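PDB 7CGF: PUM-HD domain-containing protein from Caenorhabditis elegans, which probably binds the 3' untranslated regions of mRNAs through its Pumilio homology domain, the part captured here with a bound RNA. Local coordinates for residues A[17-22]-A[41-46]; A[52-57]-A[61-66]; A[65-70]-A[96-101]; A[126-131]-A[163-168]. The protein carries 2 engineered substitutions. All coordinates share one frame; numbering follows the deposited sequence.

Contact 1 of 4, residues A[17-22]-A[41-46]; sequences RYRANP and AKDQVG. With nucleotides of chain B.
Arg19 reaches over from the end of helix 14-20 and puts NH1 2.9 Å from Asp43 OD2, a salt bridge with a rather bent N-H...O angle of 141°. The guanidinium and carboxylate planes stand nearly perpendicular, and NH1 arrives on the syn lone pair of OD2. The anti lone pair of Asp43 OD2 takes Gly46 N at 2.9 Å, and Val45 N adds a weak bond to the same oxygen, so Asp43 is both N-cap of helix 44-56 and counter-ion to Arg19. In this Pumilio-repeat array helix 44-56 faces the RNA: Gln44 NE2 donates to N3 of A8 of chain B at 2.9 Å, nearly straight, while OE1 accepts a weak bond from the nucleotide's O3'. Bending at chi2 (75°) swings the Gln44 amide away from helix 14-20. Packing is thin: Val45 CG2 lies 3.3 Å from Arg19 NH1, and its other methyl, CG1, sits 3.7 Å from Tyr18 CE2, on a ring that also meets Phe49.

Contact 2 of 4, residues A[52-57]-A[61-66]; sequences QELASS and FEKDSI
Within one predicted Pumilio repeat, the helical hairpin formed by helices 44-56 and 60-65 is joined here across its short turn, with Leu54 and Ser57 on the first arm meeting Lys63 and Ile66 on the second. The aliphatic part of Lys63 does much of the touching. Lys63 CG lies 3.8 Å from Leu54 CD2, the two side chains passing at a slant, and Lys63 CD rests 3.7 Å from Leu54 O. A bend at chi3 (-88°) then turns the rest of the chain toward the exit of helix 44-56, where Lys63 NZ makes a weak hydrogen bond of 3.3 Å to Ser57 O. Leu54 is buried and uses both branches: while CD2 serves the lysine, CD1 points tip to tip at Ile66 CD1, 4.1 Å away. Ser57 OG approaches Glu62 CB but has its hydrogen bond with Asp59 N, in the turn itself. Glu62 likewise looks elsewhere for its polar partner, OE2 pairing with Ser31 OG. A water lies between the two acidic side chains, donating to Glu53 OE1 at 2.9 Å and, weakly, to Glu62 OE1 at 3.4 Å.

Contact 3 of 4, residues A[65-70]-A[96-101]; sequences SIFDEV and ERHWAR
Stacking leads this contact: the rings of Phe67 and His98 lie face to face, centroids 3.9 Å apart and planes 20° from parallel, with His98 CB also giving a CH-pi contact over the same phenyl ring. Phe67 CG stands anti to the backbone N (chi1 -177°), which carries the ring across to the histidine. Arg97 CG covers the opposite face of His98, and Glu95 OE1 takes the bond from ND1, so the imidazole is both sandwiched and tethered. Arg101 meets the phenyl at its edge. Phe67 CE2 sits 3.5 Å from Arg101 CZ, over the centre of the guanidinium, and the two planes are nearly perpendicular. The ionic part is a salt bridge from Arg101 NH1 to Asp68 OD1, 2.7 Å long and fairly straight at 156°, with the oxygen close to the guanidinium plane. Phe90 closes in on both rings. Aromatic and charged side chains thus join the starts of helices 67-72 and 99-106, about 13 Å from the RNA at the nearest atom, in the stacked helical array of a Pumilio domain.

Contact 4 of 4, residues A[126-131]-A[163-168]; sequences ALEKIN and IEKVSP
Lys165 folds against the end of helix 119-129, and its carbon chain makes the close part of the contact. Lys165 CB lies 3.6 Å from Leu127 O, Lys165 CD comes within 3.5 Å of Glu128 OE1, and Lys165 CE is 3.4 Å from Glu128 O. Successive bends at chi2 (-65°) and chi3 (-61°) curl the lysine back against the backbone oxygens of Leu127 and Glu128. Leu127 O is not left to these carbons alone, since Gln135 NE2 donates to it and also to Lys165 O, tying the two helix ends together. The charged end is looser. Lys165 NZ and Glu128 OE2 form a salt bridge of 3.5 Å, a long one, between two partly exposed residues. Glu128 starts out pointing away from helix 155-165, and a turn at chi2 (71°) brings its carboxylate back over the lysine. Its stronger partner is Lys161 NZ, which holds OE1, so the carboxylate probably feels two positive charges. Such side-by-side packing of equivalent helices from consecutive predicted repeats, about 5 Å from the RNA at the nearest atom, is how a Pumilio domain builds its concave, nucleic-acid-binding surface.

In the fold
All four contacts lie in the N-terminal half of the curved Pumilio array. Contacts 1 and 2 use the two ends of helix 44-56, their centres 17 Å apart; contact 1 touches A8 of chain B directly, whereas the nearest atom of contact 2 is about 8 Å from the RNA. Contact 3 shares Ser65 and Ile66 with contact 2, and the two are bridged by Asp64 OD1 to Arg97 NH2 at 2.7 Å; it lies farther from the RNA, about 13 Å at the nearest atom. Trp99 carries the connection on to contact 4, its CH2 lying 3.3 Å from Lys129 O. Contacts 1 and 4, the most widely separated, have centres 34 Å apart.

Contact 1 of 4, residues A[17-22]-A[41-46]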
loop_
_atom_site.group_PDB
_atom_site.type_symbol
_atom_site.label_atom_id
_atom_site.label_comp_id
_atom_site.label_asym_id
_atom_site.label_seq_id
_atom_site.Cartn_x
_atom_site.Cartn_y
_atom_site.Cartn_z
ATOM N N ARG A 17 -13.561 40.732 7.283
ATOM C CA ARG A 17 -12.944 41.533 8.335
ATOM C C ARG A 17 -11.707 40.838 8.897
ATOM O O ARG A 17 -10.641 41.451 9.031
ATOM C CB ARG A 17 -13.968 41.812 9.439
ATOM C CG ARG A 17 -15.031 42.855 9.072
ATOM C CD ARG A 17 -16.317 42.652 9.877
ATOM N NE ARG A 17 -16.053 42.492 11.306
ATOM C CZ ARG A 17 -16.852 41.842 12.149
ATOM N NH1 ARG A 17 -17.974 41.282 11.709
ATOM N NH2 ARG A 17 -16.529 41.750 13.432
ATOM N N TYR A 18 -11.825 39.542 9.208
ATOM C CA TYR A 18 -10.704 38.825 9.811
ATOM C C TYR A 18 -9.549 38.664 8.830
ATOM O O TYR A 18 -8.379 38.770 9.218
ATOM C CB TYR A 18 -11.164 37.458 10.330
ATOM C CG TYR A 18 -10.025 36.583 10.805
ATOM C CD1 TYR A 18 -9.437 36.790 12.049
ATOM C CD2 TYR A 18 -9.535 35.553 10.012
ATOM C CE1 TYR A 18 -8.393 36.000 12.485
ATOM C CE2 TYR A 18 -8.493 34.754 10.439
ATOM C CZ TYR A 18 -7.925 34.981 11.675
ATOM O OH TYR A 18 -6.887 34.193 12.098
ATOM N N ARG A 19 -9.853 38.398 7.557
ATOM C CA ARG A 19 -8.798 38.205 6.567
ATOM C C ARG A 19 -7.990 39.477 6.342
ATOM O O ARG A 19 -6.795 39.403 6.027
ATOM C CB ARG A 19 -9.400 37.721 5.248
ATOM C CG ARG A 19 -9.929 36.297 5.286
ATOM C CD ARG A 19 -10.630 35.950 3.981
ATOM N NE ARG A 19 -9.823 36.359 2.841
ATOM C CZ ARG A 19 -8.857 35.622 2.301
ATOM N NH1 ARG A 19 -8.576 34.424 2.787
ATOM N NH2 ARG A 19 -8.164 36.087 1.274
ATOM N N ALA A 20 -8.621 40.643 6.491
ATOM C CA ALA A 20 -7.960 41.930 6.316
ATOM C C ALA A 20 -6.814 42.104 7.306
ATOM O O ALA A 20 -5.638 42.020 6.932
ATOM C CB ALA A 20 -8.974 43.063 6.478
ATOM N N ASN A 21 -7.149 42.346 8.575
ATOM C CA ASN A 21 -6.155 42.479 9.636
ATOM C C ASN A 21 -6.311 41.338 10.634
ATOM O O ASN A 21 -7.118 41.439 11.573
ATOM C CB ASN A 21 -6.286 43.834 10.341
ATOM N N PRO A 22 -5.589 40.225 10.461
ATOM C CA PRO A 22 -5.595 39.175 11.497
ATOM C C PRO A 22 -5.158 39.664 12.868
ATOM O O PRO A 22 -5.721 39.230 13.883
ATOM C CB PRO A 22 -4.622 38.125 10.936
ATOM C CG PRO A 22 -4.631 38.341 9.468
ATOM C CD PRO A 22 -4.909 39.798 9.227
ATOM N N ALA A 41 -14.674 27.725 6.822
ATOM C CA ALA A 41 -14.053 26.419 6.603
ATOM C C ALA A 41 -13.658 26.214 5.147
ATOM O O ALA A 41 -12.710 25.461 4.869
ATOM C CB ALA A 41 -14.983 25.296 7.062
ATOM N N LYS A 42 -14.341 26.886 4.210
ATOM C CA LYS A 42 -13.995 26.781 2.794
ATOM C C LYS A 42 -12.955 27.799 2.350
ATOM O O LYS A 42 -12.613 27.836 1.158
ATOM C CB LYS A 42 -15.254 26.916 1.925
ATOM C CG LYS A 42 -16.250 25.827 2.216
ATOM C CD LYS A 42 -17.514 25.926 1.366
ATOM C CE LYS A 42 -17.231 25.674 -0.096
ATOM N NZ LYS A 42 -18.485 25.810 -0.897
ATOM N N ASP A 43 -12.463 28.622 3.270
ATOM C CA ASP A 43 -11.466 29.646 2.998
ATOM C C ASP A 43 -10.107 29.189 3.510
ATOM O O ASP A 43 -10.023 28.556 4.566
ATOM C CB ASP A 43 -11.868 30.954 3.680
ATOM C CG ASP A 43 -10.924 32.082 3.375
ATOM O OD1 ASP A 43 -11.086 32.700 2.298
ATOM O OD2 ASP A 43 -10.039 32.356 4.214
ATOM N N GLN A 44 -9.053 29.500 2.751
ATOM C CA GLN A 44 -7.705 29.051 3.114
ATOM C C GLN A 44 -7.305 29.605 4.478
ATOM O O GLN A 44 -6.830 28.868 5.356
ATOM C CB GLN A 44 -6.725 29.481 2.016
ATOM C CG GLN A 44 -5.246 29.381 2.338
ATOM C CD GLN A 44 -4.780 27.970 2.298
ATOM O OE1 GLN A 44 -4.112 27.544 1.353
ATOM N NE2 GLN A 44 -5.158 27.203 3.317
ATOM N N VAL A 45 -7.544 30.900 4.686
ATOM C CA VAL A 45 -7.202 31.538 5.953
ATOM C C VAL A 45 -8.152 31.092 7.054
ATOM O O VAL A 45 -7.724 30.790 8.174
ATOM C CB VAL A 45 -7.220 33.067 5.801
ATOM C CG1 VAL A 45 -7.049 33.721 7.168
ATOM C CG2 VAL A 45 -6.150 33.502 4.839
ATOM N N GLY A 46 -9.457 31.084 6.765
ATOM C CA GLY A 46 -10.428 30.719 7.782
ATOM C C GLY A 46 -10.283 29.282 8.239
ATOM O O GLY A 46 -10.463 28.972 9.418
ATOM P P A B 8 -1.470 20.128 -1.885
ATOM O OP1 A B 8 -0.998 20.744 -3.155
ATOM O OP2 A B 8 -0.568 19.535 -0.850
ATOM O "O5'" A B 8 -2.285 21.241 -1.107
ATOM C "C5'" A B 8 -3.223 22.068 -1.774
ATOM C "C4'" A B 8 -3.418 23.350 -1.012
ATOM O "O4'" A B 8 -3.967 23.047 0.307
ATOM C "C3'" A B 8 -2.138 24.150 -0.765
ATOM O "O3'" A B 8 -2.460 25.539 -0.801
ATOM C "C2'" A B 8 -1.782 23.765 0.666
ATOM O "O2'" A B 8 -0.945 24.689 1.335
ATOM C "C1'" A B 8 -3.174 23.680 1.287
ATOM N N9 A B 8 -3.257 22.916 2.538
ATOM C C8 A B 8 -2.637 21.736 2.831
ATOM N N7 A B 8 -2.886 21.302 4.050
ATOM C C5 A B 8 -3.755 22.264 4.579
ATOM C C6 A B 8 -4.395 22.402 5.817
ATOM N N6 A B 8 -4.301 21.537 6.833
ATOM N N1 A B 8 -5.177 23.491 5.999
ATOM C C2 A B 8 -5.306 24.387 5.015
ATOM N N3 A B 8 -4.755 24.353 3.813
ATOM C C4 A B 8 -3.985 23.263 3.651
#

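Contact 2 of 4, residues A[52-57]-A[61-66]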
loop_
_atom_site.group_PDB
_atom_site.type_symbol
_atom_site.label_atom_id
_atom_site.label_comp_id
_atom_site.label_asym_id
_atom_site.label_seq_id
_atom_site.Cartn_x
_atom_site.Cartn_y
_atom_site.Cartn_z
ATOM N N GLN A 52 -6.401 25.629 13.902
ATOM C CA GLN A 52 -5.470 25.951 14.976
ATOM C C GLN A 52 -6.200 26.098 16.299
ATOM O O GLN A 52 -5.705 25.631 17.334
ATOM C CB GLN A 52 -4.679 27.212 14.648
ATOM C CG GLN A 52 -3.483 27.440 15.601
ATOM C CD GLN A 52 -2.723 26.147 15.971
ATOM O OE1 GLN A 52 -2.648 25.764 17.149
ATOM N NE2 GLN A 52 -2.142 25.486 14.965
ATOM N N GLU A 53 -7.385 26.727 16.286
ATOM C CA GLU A 53 -8.177 26.832 17.510
ATOM C C GLU A 53 -8.610 25.462 18.008
ATOM O O GLU A 53 -8.574 25.195 19.213
ATOM C CB GLU A 53 -9.404 27.715 17.283
ATOM C CG GLU A 53 -9.072 29.165 17.079
ATOM C CD GLU A 53 -8.366 29.751 18.284
ATOM O OE1 GLU A 53 -8.892 29.592 19.407
ATOM O OE2 GLU A 53 -7.281 30.345 18.103
ATOM N N LEU A 54 -9.031 24.581 17.101
ATOM C CA LEU A 54 -9.452 23.248 17.519
ATOM C C LEU A 54 -8.294 22.458 18.102
ATOM O O LEU A 54 -8.504 21.581 18.952
ATOM C CB LEU A 54 -10.052 22.482 16.342
ATOM C CG LEU A 54 -11.443 22.957 15.933
ATOM C CD1 LEU A 54 -11.869 22.208 14.684
ATOM C CD2 LEU A 54 -12.414 22.691 17.068
ATOM N N ALA A 55 -7.071 22.739 17.650
ATOM C CA ALA A 55 -5.917 22.000 18.148
ATOM C C ALA A 55 -5.409 22.562 19.463
ATOM O O ALA A 55 -4.905 21.805 20.300
ATOM C CB ALA A 55 -4.788 22.024 17.117
ATOM N N SER A 56 -5.537 23.871 19.663
ATOM C CA SER A 56 -4.917 24.554 20.789
ATOM C C SER A 56 -5.885 24.895 21.914
ATOM O O SER A 56 -5.432 25.170 23.035
ATOM C CB SER A 56 -4.238 25.846 20.311
ATOM O OG SER A 56 -5.181 26.886 20.100
ATOM N N SER A 57 -7.191 24.888 21.653
ATOM C CA SER A 57 -8.151 25.293 22.671
ATOM C C SER A 57 -8.244 24.268 23.796
ATOM O O SER A 57 -8.283 23.057 23.563
ATOM C CB SER A 57 -9.535 25.498 22.057
ATOM O OG SER A 57 -10.505 25.722 23.068
ATOM N N PHE A 61 -16.273 23.464 25.343
ATOM C CA PHE A 61 -17.504 24.106 24.911
ATOM C C PHE A 61 -17.252 25.036 23.731
ATOM O O PHE A 61 -18.139 25.205 22.884
ATOM C CB PHE A 61 -18.155 24.849 26.084
ATOM C CG PHE A 61 -18.834 23.936 27.093
ATOM C CD1 PHE A 61 -18.700 22.553 27.034
ATOM C CD2 PHE A 61 -19.623 24.476 28.099
ATOM C CE1 PHE A 61 -19.318 21.734 27.963
ATOM C CE2 PHE A 61 -20.255 23.661 29.017
ATOM C CZ PHE A 61 -20.098 22.293 28.961
ATOM N N GLU A 62 -16.059 25.629 23.649
ATOM C CA GLU A 62 -15.673 26.368 22.451
ATOM C C GLU A 62 -15.614 25.437 21.253
ATOM O O GLU A 62 -16.134 25.753 20.176
ATOM C CB GLU A 62 -14.322 27.055 22.646
ATOM C CG GLU A 62 -14.369 28.358 23.441
ATOM C CD GLU A 62 -15.083 29.473 22.697
ATOM O OE1 GLU A 62 -14.717 29.735 21.529
ATOM O OE2 GLU A 62 -16.003 30.092 23.287
ATOM N N LYS A 63 -14.984 24.274 21.428
ATOM C CA LYS A 63 -14.879 23.329 20.317
ATOM C C LYS A 63 -16.251 22.804 19.912
ATOM O O LYS A 63 -16.548 22.680 18.714
ATOM C CB LYS A 63 -13.925 22.193 20.698
ATOM C CG LYS A 63 -12.492 22.703 20.899
ATOM C CD LYS A 63 -11.463 21.589 21.117
ATOM C CE LYS A 63 -11.339 21.213 22.577
ATOM N NZ LYS A 63 -10.117 20.397 22.831
ATOM N N ASP A 64 -17.115 22.508 20.891
ATOM C CA ASP A 64 -18.460 22.041 20.575
ATOM C C ASP A 64 -19.260 23.093 19.814
ATOM O O ASP A 64 -20.200 22.742 19.094
ATOM C CB ASP A 64 -19.236 21.671 21.841
ATOM C CG ASP A 64 -18.598 20.546 22.639
ATOM O OD1 ASP A 64 -17.720 19.835 22.116
ATOM O OD2 ASP A 64 -18.989 20.381 23.816
ATOM N N SER A 65 -18.910 24.377 19.972
ATOM C CA SER A 65 -19.766 25.467 19.493
ATOM C C SER A 65 -19.860 25.513 17.975
ATOM O O SER A 65 -20.844 26.039 17.437
ATOM C CB SER A 65 -19.266 26.822 20.011
ATOM O OG SER A 65 -18.113 27.299 19.306
ATOM N N ILE A 66 -18.842 25.027 17.259
ATOM C CA ILE A 66 -18.937 24.976 15.804
ATOM C C ILE A 66 -19.399 23.621 15.303
ATOM O O ILE A 66 -19.601 23.461 14.095
ATOM C CB ILE A 66 -17.614 25.346 15.100
ATOM C CG1 ILE A 66 -16.493 24.382 15.505
ATOM C CG2 ILE A 66 -17.242 26.812 15.327
ATOM C CD1 ILE A 66 -15.308 24.448 14.568
HETATM O O HOH W 1 -11.647 29.366 20.186
#

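Contact 3 of 4, residues A[65-70]-A[96-101]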
loop_
_atom_site.group_PDB
_atom_site.type_symbol
_atom_site.label_atom_id
_atom_site.label_comp_id
_atom_site.label_asym_id
_atom_site.label_seq_id
_atom_site.Cartn_x
_atom_site.Cartn_y
_atom_site.Cartn_z
ATOM N N SER A 65 -18.910 24.377 19.972
ATOM C CA SER A 65 -19.766 25.467 19.493
ATOM C C SER A 65 -19.860 25.513 17.975
ATOM O O SER A 65 -20.844 26.039 17.437
ATOM C CB SER A 65 -19.266 26.822 20.011
ATOM O OG SER A 65 -18.113 27.299 19.306
ATOM N N ILE A 66 -18.842 25.027 17.259
ATOM C CA ILE A 66 -18.937 24.976 15.804
ATOM C C ILE A 66 -19.399 23.621 15.303
ATOM O O ILE A 66 -19.601 23.461 14.095
ATOM C CB ILE A 66 -17.614 25.346 15.100
ATOM C CG1 ILE A 66 -16.493 24.382 15.505
ATOM C CG2 ILE A 66 -17.242 26.812 15.327
ATOM C CD1 ILE A 66 -15.308 24.448 14.568
ATOM N N PHE A 67 -19.615 22.649 16.190
ATOM C CA PHE A 67 -19.880 21.297 15.704
ATOM C C PHE A 67 -21.241 21.195 15.028
ATOM O O PHE A 67 -21.376 20.495 14.024
ATOM C CB PHE A 67 -19.758 20.275 16.831
ATOM C CG PHE A 67 -19.942 18.856 16.365
ATOM C CD1 PHE A 67 -18.969 18.233 15.582
ATOM C CD2 PHE A 67 -21.081 18.142 16.702
ATOM C CE1 PHE A 67 -19.137 16.934 15.144
ATOM C CE2 PHE A 67 -21.249 16.836 16.266
ATOM C CZ PHE A 67 -20.274 16.234 15.486
ATOM N N ASP A 68 -22.265 21.888 15.543
ATOM C CA ASP A 68 -23.568 21.825 14.888
ATOM C C ASP A 68 -23.494 22.324 13.452
ATOM O O ASP A 68 -24.173 21.785 12.572
ATOM C CB ASP A 68 -24.613 22.629 15.665
ATOM C CG ASP A 68 -25.209 21.850 16.817
ATOM O OD1 ASP A 68 -24.837 20.674 17.003
ATOM O OD2 ASP A 68 -26.057 22.416 17.539
ATOM N N GLU A 69 -22.695 23.368 13.197
ATOM C CA GLU A 69 -22.576 23.874 11.833
ATOM C C GLU A 69 -21.720 22.953 10.961
ATOM O O GLU A 69 -21.988 22.838 9.758
ATOM C CB GLU A 69 -22.013 25.299 11.829
ATOM C CG GLU A 69 -22.994 26.398 12.289
ATOM C CD GLU A 69 -24.067 26.748 11.267
ATOM O OE1 GLU A 69 -23.966 26.329 10.092
ATOM O OE2 GLU A 69 -25.027 27.466 11.643
ATOM N N VAL A 70 -20.699 22.298 11.530
ATOM C CA VAL A 70 -19.974 21.271 10.771
ATOM C C VAL A 70 -20.926 20.162 10.338
ATOM O O VAL A 70 -20.929 19.732 9.176
ATOM C CB VAL A 70 -18.799 20.705 11.592
ATOM C CG1 VAL A 70 -18.211 19.469 10.903
ATOM C CG2 VAL A 70 -17.720 21.761 11.787
ATOM N N GLU A 96 -13.889 12.095 20.564
ATOM C CA GLU A 96 -14.739 10.908 20.674
ATOM C C GLU A 96 -16.223 11.200 20.817
ATOM O O GLU A 96 -17.054 10.514 20.216
ATOM C CB GLU A 96 -14.343 10.040 21.879
ATOM C CG GLU A 96 -13.168 9.126 21.694
ATOM C CD GLU A 96 -11.839 9.849 21.800
ATOM O OE1 GLU A 96 -10.780 9.174 21.722
ATOM O OE2 GLU A 96 -11.853 11.089 21.972
ATOM N N ARG A 97 -16.565 12.190 21.651
ATOM C CA ARG A 97 -17.963 12.478 21.940
ATOM C C ARG A 97 -18.746 12.847 20.689
ATOM O O ARG A 97 -19.979 12.795 20.703
ATOM C CB ARG A 97 -18.054 13.610 22.965
ATOM C CG ARG A 97 -17.483 14.929 22.466
ATOM C CD ARG A 97 -17.252 15.904 23.623
ATOM N NE ARG A 97 -16.801 17.214 23.157
ATOM C CZ ARG A 97 -15.547 17.500 22.829
ATOM N NH1 ARG A 97 -14.603 16.570 22.915
ATOM N NH2 ARG A 97 -15.230 18.721 22.417
ATOM N N HIS A 98 -18.052 13.219 19.612
ATOM C CA HIS A 98 -18.675 13.667 18.378
ATOM C C HIS A 98 -18.635 12.634 17.261
ATOM O O HIS A 98 -19.271 12.853 16.224
ATOM C CB HIS A 98 -17.985 14.938 17.892
ATOM C CG HIS A 98 -18.259 16.123 18.756
ATOM N ND1 HIS A 98 -17.276 17.013 19.135
ATOM C CD2 HIS A 98 -19.410 16.571 19.306
ATOM C CE1 HIS A 98 -17.812 17.957 19.884
ATOM N NE2 HIS A 98 -19.104 17.710 20.008
ATOM N N TRP A 99 -17.933 11.516 17.456
ATOM C CA TRP A 99 -17.697 10.575 16.360
ATOM C C TRP A 99 -19.002 10.027 15.797
ATOM O O TRP A 99 -19.191 9.975 14.575
ATOM C CB TRP A 99 -16.825 9.423 16.838
ATOM C CG TRP A 99 -15.400 9.745 17.089
ATOM C CD1 TRP A 99 -14.739 10.914 16.821
ATOM C CD2 TRP A 99 -14.446 8.866 17.669
ATOM N NE1 TRP A 99 -13.422 10.805 17.199
ATOM C CE2 TRP A 99 -13.214 9.556 17.717
ATOM C CE3 TRP A 99 -14.513 7.557 18.159
ATOM C CZ2 TRP A 99 -12.056 8.981 18.238
ATOM C CZ3 TRP A 99 -13.369 6.986 18.669
ATOM C CH2 TRP A 99 -12.150 7.696 18.698
ATOM N N ALA A 100 -19.911 9.580 16.673
ATOM C CA ALA A 100 -21.129 8.943 16.183
ATOM C C ALA A 100 -22.009 9.930 15.423
ATOM O O ALA A 100 -22.538 9.598 14.356
ATOM C CB ALA A 100 -21.895 8.301 17.338
ATOM N N ARG A 101 -22.164 11.153 15.943
ATOM C CA ARG A 101 -22.964 12.153 15.247
ATOM C C ARG A 101 -22.345 12.519 13.907
ATOM O O ARG A 101 -23.066 12.757 12.930
ATOM C CB ARG A 101 -23.130 13.410 16.103
ATOM C CG ARG A 101 -24.097 13.253 17.263
ATOM C CD ARG A 101 -24.139 14.542 18.088
ATOM N NE ARG A 101 -24.569 15.686 17.285
ATOM C CZ ARG A 101 -24.485 16.953 17.684
ATOM N NH1 ARG A 101 -24.896 17.935 16.885
ATOM N NH2 ARG A 101 -23.976 17.236 18.879
#

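Contact 4 of 4, residues A[126-131]-A[163-168]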
loop_
_atom_site.group_PDB
_atom_site.type_symbol
_atom_site.label_atom_id
_atom_site.label_comp_id
_atom_site.label_asym_id
_atom_site.label_seq_id
_atom_site.Cartn_x
_atom_site.Cartn_y
_atom_site.Cartn_z
ATOM N N ALA A 126 -11.437 8.875 9.592
ATOM C CA ALA A 126 -12.434 8.217 10.438
ATOM C C ALA A 126 -12.051 6.763 10.709
ATOM O O ALA A 126 -12.023 6.316 11.864
ATOM C CB ALA A 126 -13.813 8.320 9.781
ATOM N N LEU A 127 -11.701 6.007 9.661
ATOM C CA LEU A 127 -11.343 4.609 9.891
ATOM C C LEU A 127 -10.088 4.478 10.745
ATOM O O LEU A 127 -9.934 3.496 11.488
ATOM C CB LEU A 127 -11.149 3.888 8.555
ATOM C CG LEU A 127 -12.409 3.707 7.728
ATOM C CD1 LEU A 127 -12.045 3.161 6.345
ATOM C CD2 LEU A 127 -13.415 2.776 8.434
ATOM N N GLU A 128 -9.166 5.431 10.630
ATOM C CA GLU A 128 -7.942 5.402 11.415
ATOM C C GLU A 128 -8.206 5.563 12.903
ATOM O O GLU A 128 -7.451 5.029 13.726
ATOM C CB GLU A 128 -7.014 6.516 10.933
ATOM C CG GLU A 128 -5.790 6.779 11.782
ATOM C CD GLU A 128 -4.758 5.680 11.699
ATOM O OE1 GLU A 128 -4.810 4.875 10.733
ATOM O OE2 GLU A 128 -3.888 5.638 12.601
ATOM N N LYS A 129 -9.262 6.278 13.273
ATOM C CA LYS A 129 -9.429 6.731 14.655
ATOM C C LYS A 129 -10.591 6.094 15.406
ATOM O O LYS A 129 -10.466 5.835 16.613
ATOM C CB LYS A 129 -9.608 8.250 14.688
ATOM C CG LYS A 129 -8.426 9.046 14.104
ATOM C CD LYS A 129 -7.194 8.949 14.974
ATOM C CE LYS A 129 -6.080 9.853 14.446
ATOM N NZ LYS A 129 -4.865 9.833 15.307
ATOM N N ILE A 130 -11.719 5.840 14.750
ATOM C CA ILE A 130 -12.956 5.575 15.479
ATOM C C ILE A 130 -13.078 4.123 15.919
ATOM O O ILE A 130 -12.354 3.234 15.447
ATOM C CB ILE A 130 -14.188 5.990 14.656
ATOM C CG1 ILE A 130 -14.395 5.052 13.455
ATOM C CG2 ILE A 130 -14.086 7.459 14.253
ATOM C CD1 ILE A 130 -15.419 5.558 12.427
ATOM N N ASN A 131 -14.014 3.878 16.830
ATOM C CA ASN A 131 -14.198 2.551 17.399
ATOM C C ASN A 131 -14.825 1.590 16.383
ATOM O O ASN A 131 -15.395 1.990 15.365
ATOM C CB ASN A 131 -15.067 2.641 18.654
ATOM C CG ASN A 131 -16.341 3.408 18.411
ATOM O OD1 ASN A 131 -17.264 2.914 17.766
ATOM N ND2 ASN A 131 -16.391 4.635 18.903
ATOM N N ILE A 163 -8.612 -2.377 5.648
ATOM C CA ILE A 163 -7.880 -3.623 5.875
ATOM C C ILE A 163 -6.851 -3.452 6.977
ATOM O O ILE A 163 -6.603 -4.381 7.762
ATOM C CB ILE A 163 -7.238 -4.100 4.552
ATOM C CG1 ILE A 163 -8.333 -4.500 3.561
ATOM C CG2 ILE A 163 -6.284 -5.279 4.782
ATOM C CD1 ILE A 163 -7.846 -4.544 2.101
ATOM N N GLU A 164 -6.243 -2.268 7.066
ATOM C CA GLU A 164 -5.225 -2.018 8.081
ATOM C C GLU A 164 -5.819 -1.930 9.488
ATOM O O GLU A 164 -5.190 -2.382 10.453
ATOM C CB GLU A 164 -4.485 -0.723 7.746
ATOM C CG GLU A 164 -3.558 -0.841 6.551
ATOM C CD GLU A 164 -3.142 0.524 6.010
ATOM O OE1 GLU A 164 -3.553 1.561 6.595
ATOM O OE2 GLU A 164 -2.417 0.548 4.993
ATOM N N LYS A 165 -7.016 -1.350 9.630
ATOM C CA LYS A 165 -7.501 -0.878 10.927
ATOM C C LYS A 165 -8.709 -1.630 11.463
ATOM O O LYS A 165 -9.120 -1.372 12.600
ATOM C CB LYS A 165 -7.866 0.616 10.848
ATOM C CG LYS A 165 -6.728 1.511 10.475
ATOM C CD LYS A 165 -5.639 1.520 11.523
ATOM C CE LYS A 165 -6.161 2.027 12.862
ATOM N NZ LYS A 165 -5.039 2.499 13.730
ATOM N N VAL A 166 -9.302 -2.529 10.692
ATOM C CA VAL A 166 -10.513 -3.227 11.107
ATOM C C VAL A 166 -10.202 -4.712 11.244
ATOM O O VAL A 166 -9.451 -5.280 10.441
ATOM C CB VAL A 166 -11.660 -2.991 10.110
ATOM C CG1 VAL A 166 -12.935 -3.648 10.590
ATOM C CG2 VAL A 166 -11.877 -1.488 9.902
ATOM N N SER A 167 -10.769 -5.340 12.271
ATOM C CA SER A 167 -10.497 -6.754 12.492
ATOM C C SER A 167 -10.826 -7.570 11.246
ATOM O O SER A 167 -11.839 -7.314 10.584
ATOM C CB SER A 167 -11.302 -7.281 13.677
ATOM O OG SER A 167 -10.976 -6.540 14.835
ATOM N N PRO A 168 -10.015 -8.579 10.930
ATOM C CA PRO A 168 -10.186 -9.342 9.673
ATOM C C PRO A 168 -11.591 -9.853 9.401
ATOM O O PRO A 168 -12.038 -9.821 8.245
ATOM C CB PRO A 168 -9.207 -10.507 9.860
ATOM C CG PRO A 168 -8.141 -9.946 10.732
ATOM C CD PRO A 168 -8.794 -8.967 11.655
#